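Local coordinates for protein glycinin A3B4 subunit (PDB 2D5F) that probably serves as a seed storage globulin of soybean, laying down a protein reserve for germination, and assembles into hexamers, at residues Y65-I70 with S145-S150; N168-H173 with E233-V238; V372-N377 with Q437-V442. One frame throughout, in Å; residues are numbered along the deposited sequence.

How the contacts relate
Contact 1 and contact 3 are buried antiparallel strand pairs, one in each cupin domain, whereas contact 2 is a partly buried meeting of loops on the far side of the chain's centre from contact 3. The two sheets share a strand order; contact 1 pairs the sixth strand with the fourth (67-73), contact 3 the sixth with the third (368-374). Backbone bonds dominate both. In contact 1 Q67 and S145 bond beside the R50 pocket; in contact 3 V372, L374, L439 and Y441 pack on one face and E440 lies on the other. Contact 2 relies on a salt bridge and two waters. I70 touches V442, and L147 touches H173, so contact 1 meets both others.

Contact 1 (Y65-I70 with S145-S150)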
loop_
_atom_site.group_PDB
_atom_site.type_symbol
_atom_site.label_atom_id
_atom_site.label_comp_id
_atom_site.label_asym_id
_atom_site.label_seq_id
_atom_site.Cartn_x
_atom_site.Cartn_y
_atom_site.Cartn_z
ATOM N N TYR B 65 -11.274 -16.159 13.940
ATOM C CA TYR B 65 -10.264 -16.429 12.918
ATOM C C TYR B 65 -11.013 -16.696 11.626
ATOM O O TYR B 65 -12.204 -16.970 11.644
ATOM C CB TYR B 65 -9.396 -17.644 13.288
ATOM C CG TYR B 65 -10.176 -18.788 13.905
ATOM C CD1 TYR B 65 -10.243 -18.944 15.293
ATOM C CD2 TYR B 65 -10.883 -19.687 13.105
ATOM C CE1 TYR B 65 -10.997 -19.965 15.872
ATOM C CE2 TYR B 65 -11.642 -20.709 13.672
ATOM C CZ TYR B 65 -11.696 -20.841 15.057
ATOM O OH TYR B 65 -12.466 -21.838 15.620
ATOM N N PRO B 66 -10.336 -16.584 10.482
ATOM C CA PRO B 66 -11.108 -16.855 9.272
ATOM C C PRO B 66 -11.286 -18.344 9.010
ATOM O O PRO B 66 -10.560 -19.175 9.556
ATOM C CB PRO B 66 -10.310 -16.145 8.179
ATOM C CG PRO B 66 -8.925 -16.159 8.680
ATOM C CD PRO B 66 -9.050 -15.935 10.169
ATOM N N GLN B 67 -12.298 -18.666 8.211
ATOM C CA GLN B 67 -12.570 -20.044 7.825
ATOM C C GLN B 67 -12.664 -20.042 6.310
ATOM O O GLN B 67 -13.193 -19.100 5.715
ATOM C CB GLN B 67 -13.915 -20.540 8.370
ATOM C CG GLN B 67 -14.026 -20.669 9.875
ATOM C CD GLN B 67 -15.406 -21.154 10.302
ATOM O OE1 GLN B 67 -15.844 -22.236 9.909
ATOM N NE2 GLN B 67 -16.095 -20.350 11.105
ATOM N N MET B 68 -12.124 -21.078 5.687
ATOM C CA MET B 68 -12.228 -21.220 4.243
ATOM C C MET B 68 -12.972 -22.536 4.086
ATOM O O MET B 68 -12.500 -23.576 4.527
ATOM C CB MET B 68 -10.863 -21.301 3.581
ATOM C CG MET B 68 -10.970 -21.526 2.085
ATOM S SD MET B 68 -9.407 -21.309 1.254
ATOM C CE MET B 68 -9.585 -19.623 0.727
ATOM N N ILE B 69 -14.147 -22.476 3.473
ATOM C CA ILE B 69 -14.983 -23.654 3.312
ATOM C C ILE B 69 -15.182 -24.062 1.857
ATOM O O ILE B 69 -15.361 -23.215 0.981
ATOM C CB ILE B 69 -16.373 -23.394 3.911
ATOM C CG1 ILE B 69 -16.227 -22.799 5.312
ATOM C CG2 ILE B 69 -17.180 -24.686 3.965
ATOM C CD1 ILE B 69 -17.516 -22.231 5.866
ATOM N N ILE B 70 -15.131 -25.362 1.600
ATOM C CA ILE B 70 -15.386 -25.852 0.258
ATOM C C ILE B 70 -16.638 -26.715 0.356
ATOM O O ILE B 70 -16.728 -27.601 1.204
ATOM C CB ILE B 70 -14.215 -26.685 -0.325
ATOM C CG1 ILE B 70 -14.571 -27.090 -1.762
ATOM C CG2 ILE B 70 -13.928 -27.905 0.537
ATOM C CD1 ILE B 70 -13.446 -27.720 -2.540
ATOM N N SER B 145 -14.654 -27.258 6.246
ATOM C CA SER B 145 -14.103 -25.981 6.648
ATOM C C SER B 145 -12.704 -26.015 7.244
ATOM O O SER B 145 -12.421 -26.781 8.159
ATOM C CB SER B 145 -15.047 -25.305 7.645
ATOM O OG SER B 145 -14.487 -24.089 8.104
ATOM N N LEU B 146 -11.830 -25.172 6.704
ATOM C CA LEU B 146 -10.479 -25.046 7.216
ATOM C C LEU B 146 -10.574 -23.918 8.245
ATOM O O LEU B 146 -10.870 -22.771 7.888
ATOM C CB LEU B 146 -9.509 -24.654 6.090
ATOM C CG LEU B 146 -7.998 -24.631 6.393
ATOM C CD1 LEU B 146 -7.641 -23.497 7.370
ATOM C CD2 LEU B 146 -7.580 -25.981 6.962
ATOM N N LEU B 147 -10.372 -24.257 9.517
ATOM C CA LEU B 147 -10.417 -23.278 10.602
ATOM C C LEU B 147 -8.988 -22.779 10.835
ATOM O O LEU B 147 -8.181 -23.449 11.476
ATOM C CB LEU B 147 -10.972 -23.912 11.889
ATOM C CG LEU B 147 -12.488 -24.153 12.040
ATOM C CD1 LEU B 147 -13.012 -25.012 10.921
ATOM C CD2 LEU B 147 -12.762 -24.829 13.380
ATOM N N ASP B 148 -8.681 -21.604 10.301
ATOM C CA ASP B 148 -7.348 -21.027 10.423
ATOM C C ASP B 148 -7.099 -20.427 11.812
ATOM O O ASP B 148 -6.945 -19.216 11.955
ATOM C CB ASP B 148 -7.167 -19.971 9.324
ATOM C CG ASP B 148 -5.737 -19.462 9.217
ATOM O OD1 ASP B 148 -4.798 -20.193 9.606
ATOM O OD2 ASP B 148 -5.555 -18.330 8.726
ATOM N N THR B 149 -7.046 -21.292 12.823
ATOM C CA THR B 149 -6.834 -20.882 14.212
ATOM C C THR B 149 -5.537 -20.113 14.475
ATOM O O THR B 149 -5.497 -19.254 15.350
ATOM C CB THR B 149 -6.840 -22.100 15.167
ATOM O OG1 THR B 149 -5.960 -23.108 14.657
ATOM C CG2 THR B 149 -8.243 -22.677 15.311
ATOM N N SER B 150 -4.479 -20.422 13.733
ATOM C CA SER B 150 -3.204 -19.748 13.938
ATOM C C SER B 150 -3.109 -18.400 13.229
ATOM O O SER B 150 -2.096 -17.716 13.334
ATOM C CB SER B 150 -2.045 -20.643 13.478
ATOM O OG SER B 150 -2.046 -20.817 12.067
#
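Q67-I69 run antiparallel to S145-L147, with strand axes 4.5 Å apart at 165°, and M68 and L146 form the hydrogen-bonded pair between two non-hydrogen-bonded ones. M68 and L146 exchange two backbone bonds, the one from L146 N to M68 O being 2.8 Å long and nearly straight. On the face that carries Q67, I69, S145 and L147, the extended chain of Q67 brings its amide to S145, whose OG donates to Q67 OE1 at 2.9 Å, in the carbonyl plane and on a lone pair. R50 NH1 donates to the same oxygen. Glutamine suits this place because its carbonyl can take both donors, and R50 lines the pocket that holds a carbonate ion. I69 CG1 lies 3.5 Å from S145 OG, a short aliphatic branch closing in beside the hydroxyl.

The pair belongs to the antiparallel barrel of the cupin fold, where strand 141-147 is held between 46-52 and 67-73. M68 and L146 face F444 of the second cupin domain of the same chain.

Past the strands, D148 N still reaches P66 O at 3.2 Å; proline has no N-H to give, but here only its carbonyl is needed. D148 is the centre of an inverse gamma turn, which carries T149 over Y65. With CG set between the backbone N and the carbonyl carbon (chi1 40°), the Y65 ring takes T149 CG2 over one face in a CH-pi contact, 4.0 Å from the centroid. Y65 CE2 packs against L147 CB at 3.7 Å, and the phenol oxygen bonds to R161 N.

Contact 2 (N168-H173 with E233-V238)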
loop_
_atom_site.group_PDB
_atom_site.type_symbol
_atom_site.label_atom_id
_atom_site.label_comp_id
_atom_site.label_asym_id
_atom_site.label_seq_id
_atom_site.Cartn_x
_atom_site.Cartn_y
_atom_site.Cartn_z
ATOM N N ASN B 168 -28.961 -23.869 21.493
ATOM C CA ASN B 168 -28.284 -24.487 22.620
ATOM C C ASN B 168 -27.392 -25.549 21.992
ATOM O O ASN B 168 -27.772 -26.718 21.878
ATOM C CB ASN B 168 -29.287 -25.135 23.564
ATOM C CG ASN B 168 -28.613 -25.935 24.646
ATOM O OD1 ASN B 168 -27.619 -25.495 25.224
ATOM N ND2 ASN B 168 -29.147 -27.119 24.932
ATOM N N PRO B 169 -26.181 -25.149 21.577
ATOM C CA PRO B 169 -25.228 -26.058 20.940
ATOM C C PRO B 169 -24.463 -26.981 21.863
ATOM O O PRO B 169 -24.394 -26.763 23.066
ATOM C CB PRO B 169 -24.287 -25.099 20.228
ATOM C CG PRO B 169 -24.163 -23.985 21.252
ATOM C CD PRO B 169 -25.623 -23.783 21.674
ATOM N N ASP B 170 -23.896 -28.024 21.274
ATOM C CA ASP B 170 -23.044 -28.954 21.997
ATOM C C ASP B 170 -21.640 -28.494 21.581
ATOM O O ASP B 170 -21.486 -27.828 20.552
ATOM C CB ASP B 170 -23.276 -30.390 21.524
ATOM C CG ASP B 170 -24.480 -31.048 22.189
ATOM O OD1 ASP B 170 -24.799 -32.194 21.816
ATOM O OD2 ASP B 170 -25.098 -30.429 23.084
ATOM N N ILE B 171 -20.625 -28.837 22.368
ATOM C CA ILE B 171 -19.254 -28.447 22.045
ATOM C C ILE B 171 -18.834 -29.123 20.742
ATOM O O ILE B 171 -19.028 -30.328 20.571
ATOM C CB ILE B 171 -18.280 -28.876 23.160
ATOM C CG1 ILE B 171 -18.713 -28.265 24.493
ATOM C CG2 ILE B 171 -16.860 -28.422 22.819
ATOM C CD1 ILE B 171 -18.634 -26.755 24.528
ATOM N N GLU B 172 -18.259 -28.354 19.821
ATOM C CA GLU B 172 -17.835 -28.920 18.545
ATOM C C GLU B 172 -16.382 -29.375 18.582
ATOM O O GLU B 172 -15.979 -30.262 17.829
ATOM C CB GLU B 172 -18.057 -27.904 17.419
ATOM C CG GLU B 172 -19.517 -27.535 17.269
ATOM C CD GLU B 172 -19.782 -26.480 16.216
ATOM O OE1 GLU B 172 -20.927 -25.993 16.164
ATOM O OE2 GLU B 172 -18.865 -26.141 15.438
ATOM N N HIS B 173 -15.600 -28.765 19.466
ATOM C CA HIS B 173 -14.196 -29.115 19.616
ATOM C C HIS B 173 -13.982 -29.434 21.085
ATOM O O HIS B 173 -13.465 -28.618 21.845
ATOM C CB HIS B 173 -13.305 -27.951 19.163
ATOM C CG HIS B 173 -13.636 -27.452 17.790
ATOM N ND1 HIS B 173 -14.603 -26.496 17.559
ATOM C CD2 HIS B 173 -13.179 -27.827 16.572
ATOM C CE1 HIS B 173 -14.730 -26.306 16.256
ATOM N NE2 HIS B 173 -13.878 -27.103 15.636
ATOM N N GLU B 233 -33.720 -27.993 22.291
ATOM C CA GLU B 233 -32.954 -29.235 22.317
ATOM C C GLU B 233 -32.547 -29.677 20.915
ATOM O O GLU B 233 -32.118 -30.810 20.715
ATOM C CB GLU B 233 -33.781 -30.345 22.978
ATOM C CG GLU B 233 -34.344 -29.971 24.343
ATOM C CD GLU B 233 -33.264 -29.694 25.379
ATOM O OE1 GLU B 233 -33.595 -29.148 26.454
ATOM O OE2 GLU B 233 -32.085 -30.027 25.129
ATOM N N ARG B 234 -32.673 -28.776 19.947
ATOM C CA ARG B 234 -32.337 -29.087 18.561
ATOM C C ARG B 234 -30.838 -29.030 18.251
ATOM O O ARG B 234 -30.370 -29.652 17.294
ATOM C CB ARG B 234 -33.080 -28.130 17.628
ATOM C CG ARG B 234 -34.596 -28.155 17.768
ATOM C CD ARG B 234 -35.222 -27.043 16.944
ATOM N NE ARG B 234 -34.796 -25.731 17.424
ATOM C CZ ARG B 234 -34.938 -24.601 16.741
ATOM N NH1 ARG B 234 -35.499 -24.616 15.536
ATOM N NH2 ARG B 234 -34.508 -23.454 17.257
ATOM N N LYS B 235 -30.099 -28.287 19.071
ATOM C CA LYS B 235 -28.657 -28.096 18.901
ATOM C C LYS B 235 -28.381 -27.094 17.773
ATOM O O LYS B 235 -29.322 -26.503 17.238
ATOM C CB LYS B 235 -27.950 -29.438 18.662
ATOM C CG LYS B 235 -28.116 -30.396 19.853
ATOM C CD LYS B 235 -27.346 -31.698 19.685
ATOM C CE LYS B 235 -27.772 -32.731 20.729
ATOM N NZ LYS B 235 -27.684 -32.210 22.127
ATOM N N GLN B 236 -27.106 -26.912 17.420
ATOM C CA GLN B 236 -26.681 -25.925 16.413
ATOM C C GLN B 236 -27.172 -25.992 14.962
ATOM O O GLN B 236 -27.043 -25.013 14.220
ATOM C CB GLN B 236 -25.150 -25.824 16.410
ATOM C CG GLN B 236 -24.442 -27.150 16.312
ATOM C CD GLN B 236 -23.933 -27.628 17.658
ATOM O OE1 GLN B 236 -22.739 -27.537 17.951
ATOM N NE2 GLN B 236 -24.840 -28.129 18.489
ATOM N N ILE B 237 -27.690 -27.134 14.533
ATOM C CA ILE B 237 -28.217 -27.245 13.176
ATOM C C ILE B 237 -29.649 -27.742 13.319
ATOM O O ILE B 237 -29.891 -28.850 13.806
ATOM C CB ILE B 237 -27.416 -28.235 12.303
ATOM C CG1 ILE B 237 -25.974 -27.743 12.136
ATOM C CG2 ILE B 237 -28.065 -28.353 10.930
ATOM C CD1 ILE B 237 -25.127 -28.621 11.232
ATOM N N VAL B 238 -30.594 -26.910 12.908
ATOM C CA VAL B 238 -32.000 -27.251 13.025
ATOM C C VAL B 238 -32.683 -27.506 11.686
ATOM O O VAL B 238 -32.170 -27.134 10.626
ATOM C CB VAL B 238 -32.756 -26.126 13.742
ATOM C CG1 VAL B 238 -32.056 -25.796 15.055
ATOM C CG2 VAL B 238 -32.834 -24.897 12.843
HETATM O O HOH W 1 -29.878 -28.129 21.983
HETATM O O HOH W 2 -30.375 -25.402 19.837
#
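The carboxylate of D170 receives K235 NZ on the syn side of OD1, the ammonium standing 32° out of the carboxylate plane. The distance from K235 NZ to D170 OD1 is 2.9 Å, and in this salt bridge K235 NZ also lies 3.3 Å from D170 OD2, within the same carboxylate. A second pair of flat groups, the E172 carboxylate and the Q236 amide, approach tip to tip with planes 32° apart. The bend at chi2 (-101°) sets Q236 CD 3.6 Å from P169 CB.

Lysine suits its place by length: CG lies beside the backbone N, the chain runs extended to CE, and a final bend at chi4 sets NZ against the acid. An alanine here would probably leave the D170 carboxylate without its positive mate and set it free to turn.

The backbones also meet. K235 CA directs a nearly straight CA-H...O contact at N168 O, 3.4 Å away. Two waters lie between the backbones of N168 and K235, each with one weak leg: one accepts weakly from K235 N, its short approach to N168 O being doubtful, while the other accepts from N168 N at 2.7 Å and donates weakly to K235 O.

E172 OE1 is hydrogen-bonded to Y164 OH, which helps to position the carboxylate. The contact lies between the loop after strand 163-164 and the loop leading into strand 237-239, with E172 and Q236 resting on I30 of strand 28-32, while R234 binds N469 O of a neighbouring subunit.

Contact 3 (V372-N377 with Q437-V442); sequences VVLYRN and QGLEYV
The Y441 ring lies beneath V372, whose CB stands 3.5 Å above the ring plane, offset toward the rim, in a CH-pi contact. Y441 CG sits between the backbone N and the carbonyl carbon (chi1 63°), and the ring runs alongside V372; the branched valine sets CB over the ring and brings both methyls to its phenol end, near Y441 OH. On the same face L374 CD1 meets L439 CD2 at 4.3 Å, a looser leucine pair.

The opposite face carries V373 and E440. V373 CG2 packs 4.0 Å from E440 CD, and the glutamate's aliphatic stem lies beside the valine while its carboxylate is taken up by R396 and Y371.

Four backbone bonds tie V372 to Y441 and L374 to L439; L374 N to L439 O, at 2.7 Å, is nearly straight. G438 follows the corner at Q437: a side chain would collide with L374 O and with the preceding carbonyl, so glycine fits here.

V372, L374 and Y441 also touch strands 379-385 or 429-435 of the facing sheet. A bound magnesium ion lies about 3 Å from the Y441 side chain. V372, L374, L439 and Y441 lie on the face toward that second sheet, as in a cupin beta-barrel.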
loop_
_atom_site.group_PDB
_atom_site.type_symbol
_atom_site.label_atom_id
_atom_site.label_comp_id
_atom_site.label_asym_id
_atom_site.label_seq_id
_atom_site.Cartn_x
_atom_site.Cartn_y
_atom_site.Cartn_z
ATOM N N VAL B 372 -7.317 -29.807 -7.225
ATOM C CA VAL B 372 -6.577 -30.653 -8.139
ATOM C C VAL B 372 -7.369 -31.881 -8.565
ATOM O O VAL B 372 -7.994 -32.552 -7.738
ATOM C CB VAL B 372 -5.255 -31.118 -7.482
ATOM C CG1 VAL B 372 -4.483 -32.016 -8.432
ATOM C CG2 VAL B 372 -4.406 -29.893 -7.095
ATOM N N VAL B 373 -7.340 -32.160 -9.864
ATOM C CA VAL B 373 -8.012 -33.335 -10.406
ATOM C C VAL B 373 -6.985 -34.125 -11.206
ATOM O O VAL B 373 -6.434 -33.624 -12.184
ATOM C CB VAL B 373 -9.176 -32.962 -11.343
ATOM C CG1 VAL B 373 -9.785 -34.228 -11.937
ATOM C CG2 VAL B 373 -10.234 -32.178 -10.579
ATOM N N LEU B 374 -6.706 -35.346 -10.761
ATOM C CA LEU B 374 -5.762 -36.213 -11.453
ATOM C C LEU B 374 -6.538 -37.382 -12.026
ATOM O O LEU B 374 -7.342 -38.011 -11.335
ATOM C CB LEU B 374 -4.682 -36.725 -10.496
ATOM C CG LEU B 374 -3.695 -35.675 -9.964
ATOM C CD1 LEU B 374 -2.772 -36.309 -8.922
ATOM C CD2 LEU B 374 -2.895 -35.093 -11.120
ATOM N N TYR B 375 -6.322 -37.649 -13.307
ATOM C CA TYR B 375 -7.000 -38.750 -13.958
ATOM C C TYR B 375 -6.198 -40.008 -13.667
ATOM O O TYR B 375 -5.109 -39.936 -13.087
ATOM C CB TYR B 375 -7.088 -38.502 -15.466
ATOM C CG TYR B 375 -7.692 -37.162 -15.820
ATOM C CD1 TYR B 375 -8.879 -36.728 -15.227
ATOM C CD2 TYR B 375 -7.080 -36.328 -16.749
ATOM C CE1 TYR B 375 -9.439 -35.491 -15.552
ATOM C CE2 TYR B 375 -7.634 -35.092 -17.083
ATOM C CZ TYR B 375 -8.810 -34.682 -16.482
ATOM O OH TYR B 375 -9.359 -33.471 -16.832
ATOM N N ARG B 376 -6.744 -41.155 -14.061
ATOM C CA ARG B 376 -6.097 -42.444 -13.843
ATOM C C ARG B 376 -4.618 -42.373 -14.193
ATOM O O ARG B 376 -4.248 -42.031 -15.317
ATOM C CB ARG B 376 -6.795 -43.519 -14.688
ATOM C CG ARG B 376 -6.370 -44.951 -14.399
ATOM C CD ARG B 376 -7.160 -45.919 -15.277
ATOM N NE ARG B 376 -6.686 -47.300 -15.185
ATOM C CZ ARG B 376 -6.939 -48.125 -14.171
ATOM N NH1 ARG B 376 -7.672 -47.722 -13.142
ATOM N NH2 ARG B 376 -6.457 -49.363 -14.186
ATOM N N ASN B 377 -3.778 -42.687 -13.211
ATOM C CA ASN B 377 -2.331 -42.675 -13.379
ATOM C C ASN B 377 -1.728 -41.287 -13.577
ATOM O O ASN B 377 -0.519 -41.155 -13.768
ATOM C CB ASN B 377 -1.934 -43.577 -14.547
ATOM C CG ASN B 377 -2.317 -45.020 -14.313
ATOM O OD1 ASN B 377 -1.964 -45.603 -13.291
ATOM N ND2 ASN B 377 -3.043 -45.605 -15.258
ATOM N N GLN B 437 -9.505 -44.946 -10.132
ATOM C CA GLN B 437 -10.662 -44.089 -10.398
ATOM C C GLN B 437 -10.288 -42.614 -10.417
ATOM O O GLN B 437 -11.158 -41.746 -10.451
ATOM C CB GLN B 437 -11.749 -44.316 -9.338
ATOM C CG GLN B 437 -12.172 -45.776 -9.167
ATOM C CD GLN B 437 -12.634 -46.407 -10.468
ATOM O OE1 GLN B 437 -13.620 -45.972 -11.065
ATOM N NE2 GLN B 437 -11.918 -47.439 -10.918
ATOM N N GLY B 438 -8.992 -42.333 -10.410
ATOM C CA GLY B 438 -8.552 -40.954 -10.414
ATOM C C GLY B 438 -8.498 -40.431 -8.993
ATOM O O GLY B 438 -8.758 -41.165 -8.039
ATOM N N LEU B 439 -8.162 -39.154 -8.855
ATOM C CA LEU B 439 -8.058 -38.524 -7.546
ATOM C C LEU B 439 -8.384 -37.041 -7.634
ATOM O O LEU B 439 -7.903 -36.354 -8.529
ATOM C CB LEU B 439 -6.639 -38.680 -6.998
ATOM C CG LEU B 439 -6.337 -37.896 -5.716
ATOM C CD1 LEU B 439 -7.009 -38.565 -4.522
ATOM C CD2 LEU B 439 -4.839 -37.835 -5.510
ATOM N N GLU B 440 -9.202 -36.558 -6.702
ATOM C CA GLU B 440 -9.569 -35.147 -6.658
ATOM C C GLU B 440 -9.431 -34.662 -5.225
ATOM O O GLU B 440 -9.801 -35.366 -4.286
ATOM C CB GLU B 440 -11.020 -34.918 -7.085
ATOM C CG GLU B 440 -11.380 -35.384 -8.471
ATOM C CD GLU B 440 -12.702 -34.807 -8.931
ATOM O OE1 GLU B 440 -13.256 -35.318 -9.920
ATOM O OE2 GLU B 440 -13.184 -33.832 -8.312
ATOM N N TYR B 441 -8.917 -33.451 -5.060
ATOM C CA TYR B 441 -8.775 -32.903 -3.729
ATOM C C TYR B 441 -8.592 -31.394 -3.731
ATOM O O TYR B 441 -8.225 -30.790 -4.741
ATOM C CB TYR B 441 -7.586 -33.549 -3.005
ATOM C CG TYR B 441 -6.239 -33.290 -3.643
ATOM C CD1 TYR B 441 -5.721 -34.147 -4.615
ATOM C CD2 TYR B 441 -5.471 -32.189 -3.262
ATOM C CE1 TYR B 441 -4.469 -33.918 -5.187
ATOM C CE2 TYR B 441 -4.221 -31.950 -3.824
ATOM C CZ TYR B 441 -3.723 -32.814 -4.781
ATOM O OH TYR B 441 -2.476 -32.574 -5.308
ATOM N N VAL B 442 -8.882 -30.788 -2.589
ATOM C CA VAL B 442 -8.685 -29.361 -2.432
ATOM C C VAL B 442 -7.478 -29.278 -1.513
ATOM O O VAL B 442 -7.226 -30.201 -0.730
ATOM C CB VAL B 442 -9.890 -28.667 -1.747
ATOM C CG1 VAL B 442 -10.143 -29.275 -0.367
ATOM C CG2 VAL B 442 -9.611 -27.174 -1.610
#